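Local coordinates for protein transcription termination factor FttA (Pyrococcus horikoshii, PDB 3AF6) that probably terminates transcription by cutting nascent RNA as it leaves RNA polymerase, acting as a zinc-dependent endo- and 5'-3' exonuclease of the metallo-beta-lactamase superfamily, at residues Gly276-Thr281 / Lys318-Leu323; Ile252-Ala257 / Pro282-Leu287; Val439-Glu444 / Asn490-Glu495. All coordinates share one frame; numbering follows the deposited sequence.

Interaction 1: Gly276-Thr281 / Lys318-Leu323; sequences GPIYTT and KHTITL
Y279 and I321 lie side by side across two parallel strands, 278-280 and 320-322, which form the two ends of a beta-alpha-beta crossover in the metallo-beta-lactamase fold. The connection is made by helices 282-301 and 310-319, and the second strand, short and only loosely paired, is one of the two edge strands of its sheet within the chain. The axes of the short segments pass 4.6 Å apart at 30°. With CG anti to the carbonyl carbon (chi1 -61°), the tyrosine ring reaches along I321, and its CE2 meets the isoleucine CG2 at 3.6 Å. The other branch of I321 runs alongside the ring to the level of the hydroxyl, with CD1 3.9 Å from P277 CB. V174 of helix 164-178 packs against P277 and Y279, and L171 of that helix against I321.

H319, the last residue of its helix, works with both backbone and side chain. Its carbonyl O accepts from I278 N at 3.0 Å, the donor standing 38° above the carbonyl plane. From I278 the exchange continues: its O accepts from I321 N at 2.7 Å, and T280 O then accepts from L323 N at 2.9 Å. On the far side of the sheet from Y279, the methyl groups T280 CG2 and T320 CG2 meet. The imidazole is held from within its own helix, where ND1 bonds to E315 O. Near the ring plane, at the edge of that imidazole, G276 O comes to 3.1 Å from H319 CD2.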
ATOM      1  N   GLY A 276     -18.419   3.703   0.208  1.00 42.83           N
ATOM      2  CA  GLY A 276     -18.081   4.042  -1.162  1.00 40.56           C
ATOM      3  C   GLY A 276     -16.815   3.282  -1.517  1.00 39.20           C
ATOM      4  O   GLY A 276     -16.397   2.401  -0.764  1.00 40.17           O
ATOM      5  N   PRO A 277     -16.167   3.605  -2.640  1.00 39.24           N
ATOM      6  CA  PRO A 277     -14.939   2.929  -3.082  1.00 38.62           C
ATOM      7  C   PRO A 277     -13.619   3.386  -2.460  1.00 39.00           C
ATOM      8  O   PRO A 277     -13.444   4.558  -2.124  1.00 39.35           O
ATOM      9  CB  PRO A 277     -14.948   3.188  -4.579  1.00 38.96           C
ATOM     10  CG  PRO A 277     -15.462   4.603  -4.630  1.00 38.61           C
ATOM     11  CD  PRO A 277     -16.636   4.549  -3.670  1.00 38.42           C
ATOM     12  N   ILE A 278     -12.686   2.450  -2.320  1.00 39.48           N
ATOM     13  CA  ILE A 278     -11.353   2.770  -1.811  1.00 40.07           C
ATOM     14  C   ILE A 278     -10.386   2.393  -2.926  1.00 40.03           C
ATOM     15  O   ILE A 278     -10.276   1.220  -3.270  1.00 41.28           O
ATOM     16  CB  ILE A 278     -10.957   1.931  -0.597  1.00 40.66           C
ATOM     17  CG1 ILE A 278     -11.976   2.091   0.532  1.00 41.11           C
ATOM     18  CG2 ILE A 278      -9.571   2.352  -0.134  1.00 40.99           C
ATOM     19  CD1 ILE A 278     -11.707   1.161   1.708  1.00 38.73           C
ATOM     20  N   TYR A 279      -9.692   3.372  -3.497  1.00 38.97           N
ATOM     21  CA  TYR A 279      -8.748   3.084  -4.574  1.00 36.53           C
ATOM     22  C   TYR A 279      -7.327   2.979  -4.058  1.00 37.60           C
ATOM     23  O   TYR A 279      -6.900   3.788  -3.239  1.00 37.82           O
ATOM     24  CB  TYR A 279      -8.811   4.165  -5.640  1.00 33.87           C
ATOM     25  CG  TYR A 279     -10.155   4.278  -6.293  1.00 34.00           C
ATOM     26  CD1 TYR A 279     -11.107   5.197  -5.832  1.00 35.49           C
ATOM     27  CD2 TYR A 279     -10.507   3.424  -7.336  1.00 33.27           C
ATOM     28  CE1 TYR A 279     -12.379   5.255  -6.398  1.00 35.30           C
ATOM     29  CE2 TYR A 279     -11.768   3.471  -7.909  1.00 33.94           C
ATOM     30  CZ  TYR A 279     -12.699   4.383  -7.437  1.00 36.35           C
ATOM     31  OH  TYR A 279     -13.946   4.403  -7.999  1.00 37.96           O
ATOM     32  N   THR A 280      -6.591   1.985  -4.550  1.00 38.31           N
ATOM     33  CA  THR A 280      -5.207   1.786  -4.144  1.00 38.50           C
ATOM     34  C   THR A 280      -4.521   0.748  -5.066  1.00 39.72           C
ATOM     35  O   THR A 280      -5.207   0.074  -5.846  1.00 39.83           O
ATOM     36  CB  THR A 280      -5.164   1.329  -2.667  1.00 37.92           C
ATOM     37  OG1 THR A 280      -3.826   1.430  -2.177  1.00 41.58           O
ATOM     38  CG2 THR A 280      -5.639  -0.103  -2.531  1.00 37.00           C
ATOM     39  N   THR A 281      -3.189   0.629  -5.012  1.00 38.70           N
ATOM     40  CA  THR A 281      -2.509  -0.367  -5.853  1.00 39.07           C
ATOM     41  C   THR A 281      -2.767  -1.723  -5.208  1.00 40.48           C
ATOM     42  O   THR A 281      -2.909  -1.812  -3.995  1.00 40.21           O
ATOM     43  CB  THR A 281      -0.972  -0.143  -5.959  1.00 37.75           C
ATOM     44  OG1 THR A 281      -0.358  -0.311  -4.677  1.00 34.60           O
ATOM     45  CG2 THR A 281      -0.670   1.250  -6.481  1.00 39.26           C
ATOM     46  N   LYS A 318     -13.890  -5.692   0.587  1.00 40.90           N
ATOM     47  CA  LYS A 318     -15.070  -5.676  -0.252  1.00 40.84           C
ATOM     48  C   LYS A 318     -15.342  -4.340  -0.922  1.00 41.53           C
ATOM     49  O   LYS A 318     -16.075  -4.283  -1.903  1.00 42.57           O
ATOM     50  CB  LYS A 318     -16.279  -6.122   0.577  1.00 42.47           C
ATOM     51  CG  LYS A 318     -16.221  -7.605   0.967  1.00 44.44           C
ATOM     52  CD  LYS A 318     -17.288  -7.990   1.967  1.00 47.01           C
ATOM     53  CE  LYS A 318     -18.677  -7.772   1.397  1.00 50.02           C
ATOM     54  NZ  LYS A 318     -19.740  -8.073   2.400  1.00 50.74           N
ATOM     55  N   HIS A 319     -14.742  -3.270  -0.407  1.00 42.53           N
ATOM     56  CA  HIS A 319     -14.941  -1.929  -0.967  1.00 42.16           C
ATOM     57  C   HIS A 319     -13.756  -1.388  -1.775  1.00 42.51           C
ATOM     58  O   HIS A 319     -13.856  -0.332  -2.406  1.00 41.99           O
ATOM     59  CB  HIS A 319     -15.259  -0.923   0.142  1.00 41.12           C
ATOM     60  CG  HIS A 319     -16.675  -0.972   0.621  1.00 42.40           C
ATOM     61  ND1 HIS A 319     -17.150  -1.966   1.451  1.00 39.55           N
ATOM     62  CD2 HIS A 319     -17.721  -0.139   0.394  1.00 41.96           C
ATOM     63  CE1 HIS A 319     -18.424  -1.743   1.716  1.00 38.94           C
ATOM     64  NE2 HIS A 319     -18.795  -0.642   1.087  1.00 41.61           N
ATOM     65  N   THR A 320     -12.639  -2.103  -1.756  1.00 40.21           N
ATOM     66  CA  THR A 320     -11.449  -1.663  -2.471  1.00 39.60           C
ATOM     67  C   THR A 320     -11.449  -1.936  -3.974  1.00 38.77           C
ATOM     68  O   THR A 320     -11.749  -3.040  -4.418  1.00 41.95           O
ATOM     69  CB  THR A 320     -10.211  -2.325  -1.877  1.00 39.74           C
ATOM     70  OG1 THR A 320     -10.207  -2.105  -0.467  1.00 38.18           O
ATOM     71  CG2 THR A 320      -8.931  -1.762  -2.507  1.00 37.29           C
ATOM     72  N   ILE A 321     -11.113  -0.925  -4.756  1.00 36.90           N
ATOM     73  CA  ILE A 321     -11.034  -1.086  -6.203  1.00 36.64           C
ATOM     74  C   ILE A 321      -9.577  -0.799  -6.559  1.00 36.99           C
ATOM     75  O   ILE A 321      -9.150   0.352  -6.544  1.00 36.33           O
ATOM     76  CB  ILE A 321     -11.970  -0.098  -6.926  1.00 35.90           C
ATOM     77  CG1 ILE A 321     -13.424  -0.446  -6.610  1.00 33.72           C
ATOM     78  CG2 ILE A 321     -11.714  -0.127  -8.433  1.00 32.77           C
ATOM     79  CD1 ILE A 321     -14.433   0.445  -7.326  1.00 34.61           C
ATOM     80  N   THR A 322      -8.812  -1.848  -6.856  1.00 38.25           N
ATOM     81  CA  THR A 322      -7.396  -1.681  -7.172  1.00 39.33           C
ATOM     82  C   THR A 322      -7.117  -1.025  -8.517  1.00 40.28           C
ATOM     83  O   THR A 322      -7.923  -1.084  -9.450  1.00 39.61           O
ATOM     84  CB  THR A 322      -6.646  -3.015  -7.119  1.00 40.83           C
ATOM     85  OG1 THR A 322      -7.098  -3.861  -8.185  1.00 41.94           O
ATOM     86  CG2 THR A 322      -6.878  -3.700  -5.772  1.00 40.60           C
ATOM     87  N   LEU A 323      -5.947  -0.409  -8.601  1.00 40.82           N
ATOM     88  CA  LEU A 323      -5.525   0.298  -9.793  1.00 41.84           C
ATOM     89  C   LEU A 323      -4.014   0.172  -9.863  1.00 41.91           C
ATOM     90  O   LEU A 323      -3.336   0.350  -8.850  1.00 44.43           O
ATOM     91  CB  LEU A 323      -5.897   1.771  -9.645  1.00 43.67           C
ATOM     92  CG  LEU A 323      -6.643   2.513 -10.746  1.00 47.26           C
ATOM     93  CD1 LEU A 323      -7.970   1.815 -11.044  1.00 47.92           C
ATOM     94  CD2 LEU A 323      -6.885   3.954 -10.296  1.00 45.30           C
TER

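Interaction 2: Ile252-Ala257 / Pro282-Leu287; sequences IIITHA and PPTRDL. With ZN (zinc ion), chain I.
With chi1 of -66°, T284 sets its CG2 anti to its own backbone N and thereby presses the methyl against the 252-257 backbone, 3.5 Å from A257 N and flanked by H256 C. The same rotation sets OG1 anti to the carbonyl carbon, beside the backbone N, where two waters meet it. H256 has its CG between backbone N and carbonyl carbon (chi1 70°), which carries its ring away from the helix and toward the metal. The methyl of T284 also touches I254 CG2 at 4.0 Å, and one helical turn on, L287 CB packs against A257 CB.

This turn, leaving strand 251-253, opens the HxHxDH signature of the metallo-beta-lactamase superfamily: H256 NE2 binds zinc at 2.2 Å, and H258, H344 and D367 complete that site. Behind the ligand, T255 OG1 accepts from H256 ND1 at 3.1 Å, 29° out of the ring plane, and probably helps to fix the rotation of the imidazole.

No direct hydrogen bond joins the segments. Instead, one water, 2.7 Å from T284 OG1, is hydrogen-bonded to T255 O, probably as donor, while another, 2.6 Å from T284 OG1, accepts from A257 N. The threonine hydroxyl is in turn hydrogen-bonded to T281 OG1 at the start of the helix.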
ATOM      1  N   ILE A 252     -12.065   7.209  -1.287  1.00 32.37           N
ATOM      2  CA  ILE A 252     -10.909   7.281  -0.406  1.00 30.84           C
ATOM      3  C   ILE A 252      -9.745   6.704  -1.226  1.00 30.57           C
ATOM      4  O   ILE A 252      -9.919   5.745  -1.970  1.00 31.70           O
ATOM      5  CB  ILE A 252     -11.104   6.438   0.874  1.00 29.25           C
ATOM      6  CG1 ILE A 252     -12.273   6.996   1.697  1.00 31.22           C
ATOM      7  CG2 ILE A 252      -9.829   6.463   1.704  1.00 26.72           C
ATOM      8  CD1 ILE A 252     -12.604   6.202   2.967  1.00 28.43           C
ATOM      9  N   ILE A 253      -8.569   7.299  -1.119  1.00 29.73           N
ATOM     10  CA  ILE A 253      -7.416   6.800  -1.852  1.00 30.27           C
ATOM     11  C   ILE A 253      -6.307   6.563  -0.842  1.00 30.76           C
ATOM     12  O   ILE A 253      -6.124   7.374   0.068  1.00 33.13           O
ATOM     13  CB  ILE A 253      -6.923   7.832  -2.889  1.00 30.73           C
ATOM     14  CG1 ILE A 253      -8.105   8.327  -3.720  1.00 32.56           C
ATOM     15  CG2 ILE A 253      -5.862   7.208  -3.785  1.00 26.69           C
ATOM     16  CD1 ILE A 253      -7.753   9.418  -4.692  1.00 35.67           C
ATOM     17  N   ILE A 254      -5.565   5.471  -0.989  1.00 28.35           N
ATOM     18  CA  ILE A 254      -4.480   5.202  -0.059  1.00 30.02           C
ATOM     19  C   ILE A 254      -3.120   5.193  -0.758  1.00 32.73           C
ATOM     20  O   ILE A 254      -2.920   4.440  -1.709  1.00 36.13           O
ATOM     21  CB  ILE A 254      -4.700   3.857   0.658  1.00 28.15           C
ATOM     22  CG1 ILE A 254      -6.087   3.845   1.329  1.00 29.55           C
ATOM     23  CG2 ILE A 254      -3.589   3.620   1.672  1.00 24.85           C
ATOM     24  CD1 ILE A 254      -6.367   5.019   2.296  1.00 23.32           C
ATOM     25  N   THR A 255      -2.188   6.026  -0.286  1.00 32.38           N
ATOM     26  CA  THR A 255      -0.848   6.106  -0.869  1.00 32.34           C
ATOM     27  C   THR A 255      -0.052   4.816  -0.640  1.00 35.53           C
ATOM     28  O   THR A 255       0.617   4.317  -1.557  1.00 36.38           O
ATOM     29  CB  THR A 255      -0.032   7.277  -0.276  1.00 31.55           C
ATOM     30  OG1 THR A 255       0.189   7.058   1.121  1.00 28.97           O
ATOM     31  CG2 THR A 255      -0.766   8.581  -0.467  1.00 30.95           C
ATOM     32  N   HIS A 256      -0.088   4.301   0.590  1.00 34.07           N
ATOM     33  CA  HIS A 256       0.603   3.060   0.902  1.00 35.35           C
ATOM     34  C   HIS A 256       0.079   2.374   2.154  1.00 36.67           C
ATOM     35  O   HIS A 256      -0.655   2.961   2.944  1.00 38.59           O
ATOM     36  CB  HIS A 256       2.117   3.249   0.968  1.00 36.58           C
ATOM     37  CG  HIS A 256       2.602   4.036   2.145  1.00 38.05           C
ATOM     38  ND1 HIS A 256       2.553   5.414   2.193  1.00 40.48           N
ATOM     39  CD2 HIS A 256       3.233   3.643   3.277  1.00 37.01           C
ATOM     40  CE1 HIS A 256       3.143   5.836   3.297  1.00 40.24           C
ATOM     41  NE2 HIS A 256       3.564   4.780   3.972  1.00 39.63           N
ATOM     42  N   ALA A 257       0.466   1.121   2.325  1.00 37.33           N
ATOM     43  CA  ALA A 257      -0.027   0.291   3.406  1.00 39.60           C
ATOM     44  C   ALA A 257       0.201   0.604   4.886  1.00 41.60           C
ATOM     45  O   ALA A 257      -0.556   0.106   5.721  1.00 42.76           O
ATOM     46  CB  ALA A 257       0.393  -1.136   3.133  1.00 40.86           C
ATOM     47  N   PRO A 282      -2.838  -2.797  -6.014  1.00 42.68           N
ATOM     48  CA  PRO A 282      -3.093  -4.139  -5.466  1.00 41.34           C
ATOM     49  C   PRO A 282      -2.218  -4.487  -4.267  1.00 40.24           C
ATOM     50  O   PRO A 282      -2.722  -4.929  -3.235  1.00 41.35           O
ATOM     51  CB  PRO A 282      -2.853  -5.054  -6.665  1.00 40.54           C
ATOM     52  CG  PRO A 282      -3.290  -4.185  -7.830  1.00 39.74           C
ATOM     53  CD  PRO A 282      -2.650  -2.853  -7.477  1.00 41.51           C
ATOM     54  N   PRO A 283      -0.894  -4.291  -4.382  1.00 39.82           N
ATOM     55  CA  PRO A 283      -0.010  -4.607  -3.253  1.00 38.84           C
ATOM     56  C   PRO A 283      -0.392  -3.850  -1.970  1.00 39.43           C
ATOM     57  O   PRO A 283      -0.259  -4.376  -0.868  1.00 42.46           O
ATOM     58  CB  PRO A 283       1.372  -4.208  -3.776  1.00 38.23           C
ATOM     59  CG  PRO A 283       1.260  -4.451  -5.229  1.00 36.48           C
ATOM     60  CD  PRO A 283      -0.104  -3.903  -5.566  1.00 38.13           C
ATOM     61  N   THR A 284      -0.855  -2.612  -2.107  1.00 37.68           N
ATOM     62  CA  THR A 284      -1.248  -1.845  -0.930  1.00 38.27           C
ATOM     63  C   THR A 284      -2.522  -2.439  -0.316  1.00 38.64           C
ATOM     64  O   THR A 284      -2.659  -2.519   0.907  1.00 38.00           O
ATOM     65  CB  THR A 284      -1.452  -0.345  -1.282  1.00 37.81           C
ATOM     66  OG1 THR A 284      -0.190   0.227  -1.659  1.00 35.28           O
ATOM     67  CG2 THR A 284      -1.984   0.425  -0.088  1.00 34.73           C
ATOM     68  N   ARG A 285      -3.450  -2.875  -1.160  1.00 39.58           N
ATOM     69  CA  ARG A 285      -4.662  -3.486  -0.640  1.00 40.71           C
ATOM     70  C   ARG A 285      -4.282  -4.706   0.217  1.00 41.30           C
ATOM     71  O   ARG A 285      -4.734  -4.847   1.361  1.00 40.66           O
ATOM     72  CB  ARG A 285      -5.590  -3.926  -1.775  1.00 40.06           C
ATOM     73  CG  ARG A 285      -6.233  -5.269  -1.488  1.00 42.97           C
ATOM     74  CD  ARG A 285      -7.715  -5.298  -1.732  1.00 43.89           C
ATOM     75  NE  ARG A 285      -8.062  -5.754  -3.072  1.00 45.58           N
ATOM     76  CZ  ARG A 285      -7.515  -6.802  -3.679  1.00 44.78           C
ATOM     77  NH1 ARG A 285      -7.918  -7.133  -4.899  1.00 45.15           N
ATOM     78  NH2 ARG A 285      -6.554  -7.496  -3.088  1.00 41.80           N
ATOM     79  N   ASP A 286      -3.444  -5.578  -0.340  1.00 39.02           N
ATOM     80  CA  ASP A 286      -3.021  -6.778   0.372  1.00 40.03           C
ATOM     81  C   ASP A 286      -2.185  -6.451   1.600  1.00 39.01           C
ATOM     82  O   ASP A 286      -2.378  -7.025   2.665  1.00 38.31           O
ATOM     83  CB  ASP A 286      -2.217  -7.706  -0.553  1.00 40.63           C
ATOM     84  CG  ASP A 286      -3.036  -8.225  -1.723  1.00 40.10           C
ATOM     85  OD1 ASP A 286      -2.468  -8.949  -2.569  1.00 40.42           O
ATOM     86  OD2 ASP A 286      -4.241  -7.904  -1.800  1.00 41.22           O
ATOM     87  N   LEU A 287      -1.251  -5.524   1.452  1.00 39.51           N
ATOM     88  CA  LEU A 287      -0.397  -5.148   2.569  1.00 39.29           C
ATOM     89  C   LEU A 287      -1.131  -4.458   3.723  1.00 38.82           C
ATOM     90  O   LEU A 287      -0.893  -4.773   4.882  1.00 37.43           O
ATOM     91  CB  LEU A 287       0.741  -4.264   2.065  1.00 38.89           C
ATOM     92  CG  LEU A 287       1.784  -5.016   1.239  1.00 40.83           C
ATOM     93  CD1 LEU A 287       2.655  -4.034   0.466  1.00 40.72           C
ATOM     94  CD2 LEU A 287       2.620  -5.888   2.171  1.00 39.09           C
TER
HETATM   95 ZN    ZN I 657       5.337   4.701   5.348  1.00 91.68          ZN
HETATM   96  O   HOH W   1      -0.991   2.256  -3.268  1.00 30.67           O
HETATM   97  O   HOH W   2       1.905  -0.049  -0.118  1.00 28.41           O

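Interaction 3: Val439-Glu444 / Asn490-Glu495; sequences VMMVLE and NPFLSE
The phenyl ring of F492 meets two methionines of helix 435-447 in different ways. M440 places its CE at the ring edge, near the plane, 4.3 Å from F492 CD2. M441 comes in obliquely, its sulfur 4.5 Å from the ring centroid and 36° off the normal, a Met-aromatic contact in which the two side chains cross at about a right angle. The M441 chain bends at both chi2 (-59°) and chi3, which folds its end back so that CE lies by F492 CE2 while SD touches the neighbouring ring, 3.8 Å from P491 CG. The sulfur thus touches both rings.

Further along the helix, E444 lies obliquely across the CB side of P491. Its CG, anti to the backbone N, faces P491 O. On the S494 side, E444 CG is 3.8 Å from S494 CB. Carboxylate atom OE1 lies beside P491 CB, and OE2 has a weak, long ion pair with R448. An Asx turn brackets P491 in the loop itself: N490 OD1 accepts from F492 N at 3.2 Å, in the carbonyl plane and on a lone pair.

All this belongs to the beta-CASP domain. T466 and T470 of helix 462-471 also pack on F492, M440 and E444 both rest on F497 of strand 497-499, and V442 and L443 turn to helix 405-420.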
ATOM      1  N   VAL A 439      16.312  -4.356   4.622  1.00 44.65           N
ATOM      2  CA  VAL A 439      17.446  -4.811   5.408  1.00 45.20           C
ATOM      3  C   VAL A 439      17.675  -6.285   5.099  1.00 46.27           C
ATOM      4  O   VAL A 439      18.813  -6.772   5.125  1.00 49.00           O
ATOM      5  CB  VAL A 439      17.195  -4.625   6.912  1.00 45.03           C
ATOM      6  CG1 VAL A 439      18.294  -5.304   7.724  1.00 45.44           C
ATOM      7  CG2 VAL A 439      17.138  -3.142   7.234  1.00 43.38           C
ATOM      8  N   MET A 440      16.601  -7.003   4.793  1.00 45.47           N
ATOM      9  CA  MET A 440      16.751  -8.413   4.456  1.00 46.83           C
ATOM     10  C   MET A 440      17.661  -8.515   3.245  1.00 47.61           C
ATOM     11  O   MET A 440      18.666  -9.214   3.290  1.00 49.36           O
ATOM     12  CB  MET A 440      15.397  -9.065   4.154  1.00 44.76           C
ATOM     13  CG  MET A 440      14.769  -9.740   5.369  1.00 43.15           C
ATOM     14  SD  MET A 440      12.994  -9.902   5.189  1.00 43.13           S
ATOM     15  CE  MET A 440      12.852 -11.437   4.223  1.00 41.44           C
ATOM     16  N   MET A 441      17.323  -7.800   2.176  1.00 48.31           N
ATOM     17  CA  MET A 441      18.130  -7.828   0.964  1.00 48.66           C
ATOM     18  C   MET A 441      19.584  -7.529   1.283  1.00 47.91           C
ATOM     19  O   MET A 441      20.479  -8.271   0.886  1.00 47.27           O
ATOM     20  CB  MET A 441      17.602  -6.821  -0.048  1.00 51.35           C
ATOM     21  CG  MET A 441      16.238  -7.179  -0.591  1.00 55.76           C
ATOM     22  SD  MET A 441      16.223  -8.783  -1.407  1.00 62.22           S
ATOM     23  CE  MET A 441      15.829  -9.864  -0.065  1.00 61.28           C
ATOM     24  N   VAL A 442      19.824  -6.453   2.015  1.00 46.54           N
ATOM     25  CA  VAL A 442      21.186  -6.119   2.372  1.00 46.15           C
ATOM     26  C   VAL A 442      21.912  -7.326   2.966  1.00 48.56           C
ATOM     27  O   VAL A 442      23.035  -7.613   2.573  1.00 51.48           O
ATOM     28  CB  VAL A 442      21.243  -4.950   3.368  1.00 43.08           C
ATOM     29  CG1 VAL A 442      22.666  -4.739   3.834  1.00 39.42           C
ATOM     30  CG2 VAL A 442      20.733  -3.692   2.704  1.00 42.88           C
ATOM     31  N   LEU A 443      21.282  -8.042   3.893  1.00 49.73           N
ATOM     32  CA  LEU A 443      21.937  -9.204   4.496  1.00 50.23           C
ATOM     33  C   LEU A 443      21.993 -10.423   3.576  1.00 51.03           C
ATOM     34  O   LEU A 443      22.875 -11.269   3.712  1.00 50.31           O
ATOM     35  CB  LEU A 443      21.240  -9.596   5.800  1.00 48.77           C
ATOM     36  CG  LEU A 443      21.262  -8.583   6.943  1.00 49.02           C
ATOM     37  CD1 LEU A 443      20.397  -9.100   8.085  1.00 48.57           C
ATOM     38  CD2 LEU A 443      22.676  -8.341   7.407  1.00 46.57           C
ATOM     39  N   GLU A 444      21.054 -10.505   2.637  1.00 53.82           N
ATOM     40  CA  GLU A 444      20.987 -11.629   1.706  1.00 57.19           C
ATOM     41  C   GLU A 444      22.073 -11.554   0.623  1.00 59.65           C
ATOM     42  O   GLU A 444      22.558 -12.581   0.154  1.00 59.04           O
ATOM     43  CB  GLU A 444      19.595 -11.689   1.073  1.00 57.71           C
ATOM     44  CG  GLU A 444      19.263 -12.993   0.357  1.00 59.41           C
ATOM     45  CD  GLU A 444      19.938 -13.122  -1.000  1.00 60.52           C
ATOM     46  OE1 GLU A 444      19.819 -12.185  -1.822  1.00 59.49           O
ATOM     47  OE2 GLU A 444      20.576 -14.168  -1.248  1.00 61.04           O
ATOM     48  N   ASN A 490      15.383 -16.496  -6.033  1.00 92.67           N
ATOM     49  CA  ASN A 490      14.594 -15.595  -5.211  1.00 88.70           C
ATOM     50  C   ASN A 490      15.324 -15.341  -3.893  1.00 85.79           C
ATOM     51  O   ASN A 490      15.437 -16.236  -3.056  1.00 85.62           O
ATOM     52  CB  ASN A 490      13.228 -16.217  -4.938  1.00 88.10           C
ATOM     53  CG  ASN A 490      12.181 -15.186  -4.623  1.00 87.62           C
ATOM     54  OD1 ASN A 490      12.367 -14.353  -3.737  1.00 88.39           O
ATOM     55  ND2 ASN A 490      11.070 -15.230  -5.348  1.00 86.58           N
ATOM     56  N   PRO A 491      15.831 -14.115  -3.690  1.00 82.81           N
ATOM     57  CA  PRO A 491      16.552 -13.759  -2.463  1.00 81.20           C
ATOM     58  C   PRO A 491      15.712 -13.832  -1.185  1.00 79.38           C
ATOM     59  O   PRO A 491      16.257 -13.890  -0.084  1.00 78.61           O
ATOM     60  CB  PRO A 491      17.049 -12.346  -2.755  1.00 80.65           C
ATOM     61  CG  PRO A 491      15.974 -11.800  -3.632  1.00 82.17           C
ATOM     62  CD  PRO A 491      15.726 -12.951  -4.584  1.00 82.35           C
ATOM     63  N   PHE A 492      14.391 -13.824  -1.332  1.00 77.60           N
ATOM     64  CA  PHE A 492      13.503 -13.902  -0.176  1.00 76.87           C
ATOM     65  C   PHE A 492      13.414 -15.341   0.316  1.00 76.51           C
ATOM     66  O   PHE A 492      13.208 -15.592   1.504  1.00 76.17           O
ATOM     67  CB  PHE A 492      12.101 -13.397  -0.539  1.00 76.58           C
ATOM     68  CG  PHE A 492      12.061 -11.947  -0.926  1.00 75.05           C
ATOM     69  CD1 PHE A 492      11.574 -11.561  -2.172  1.00 74.19           C
ATOM     70  CD2 PHE A 492      12.531 -10.969  -0.053  1.00 73.91           C
ATOM     71  CE1 PHE A 492      11.559 -10.223  -2.547  1.00 73.93           C
ATOM     72  CE2 PHE A 492      12.520  -9.627  -0.416  1.00 73.56           C
ATOM     73  CZ  PHE A 492      12.034  -9.252  -1.666  1.00 74.01           C
ATOM     74  N   LEU A 493      13.569 -16.281  -0.613  1.00 75.36           N
ATOM     75  CA  LEU A 493      13.520 -17.704  -0.293  1.00 74.14           C
ATOM     76  C   LEU A 493      14.794 -18.157   0.419  1.00 72.64           C
ATOM     77  O   LEU A 493      14.813 -19.220   1.042  1.00 72.57           O
ATOM     78  CB  LEU A 493      13.351 -18.534  -1.571  1.00 74.50           C
ATOM     79  CG  LEU A 493      12.067 -18.443  -2.394  1.00 74.11           C
ATOM     80  CD1 LEU A 493      12.262 -19.192  -3.705  1.00 74.15           C
ATOM     81  CD2 LEU A 493      10.905 -19.024  -1.608  1.00 73.38           C
ATOM     82  N   SER A 494      15.850 -17.354   0.313  1.00 70.96           N
ATOM     83  CA  SER A 494      17.135 -17.669   0.933  1.00 70.89           C
ATOM     84  C   SER A 494      16.985 -18.466   2.223  1.00 72.41           C
ATOM     85  O   SER A 494      16.301 -18.038   3.162  1.00 72.39           O
ATOM     86  CB  SER A 494      17.912 -16.385   1.216  1.00 70.29           C
ATOM     87  OG  SER A 494      19.107 -16.669   1.925  1.00 70.17           O
ATOM     88  N   GLU A 495      17.633 -19.628   2.266  1.00 72.83           N
ATOM     89  CA  GLU A 495      17.558 -20.494   3.434  1.00 74.01           C
ATOM     90  C   GLU A 495      18.292 -19.922   4.649  1.00 72.90           C
ATOM     91  O   GLU A 495      18.609 -20.654   5.588  1.00 73.97           O
ATOM     92  CB  GLU A 495      18.100 -21.894   3.094  1.00 76.43           C
ATOM     93  CG  GLU A 495      19.595 -21.959   2.757  1.00 80.21           C
ATOM     94  CD  GLU A 495      20.082 -23.387   2.479  1.00 82.25           C
ATOM     95  OE1 GLU A 495      19.629 -23.994   1.482  1.00 81.39           O
ATOM     96  OE2 GLU A 495      20.915 -23.905   3.260  1.00 82.49           O
TER

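In the fold
Interactions 1 and 2 are two halves of one construction, their centres about 8 Å apart. Strand 278-280 sits between strands 320-322 and 251-253: Y279 N probably bonds to I252 O at 2.8 Å, and T280 OG1 reaches I254 O just before the zinc-binding turn. Helix 282-301, which starts right after the strand of interaction 1, supplies the threonine of interaction 2. The T280 side chain is still about 12 Å from a zinc ion, whereas interaction 2 holds a zinc ligand. Interaction 3 stands apart in the beta-CASP domain, its centre about 24 Å from that of interaction 2 and their nearest atoms about 11 Å apart.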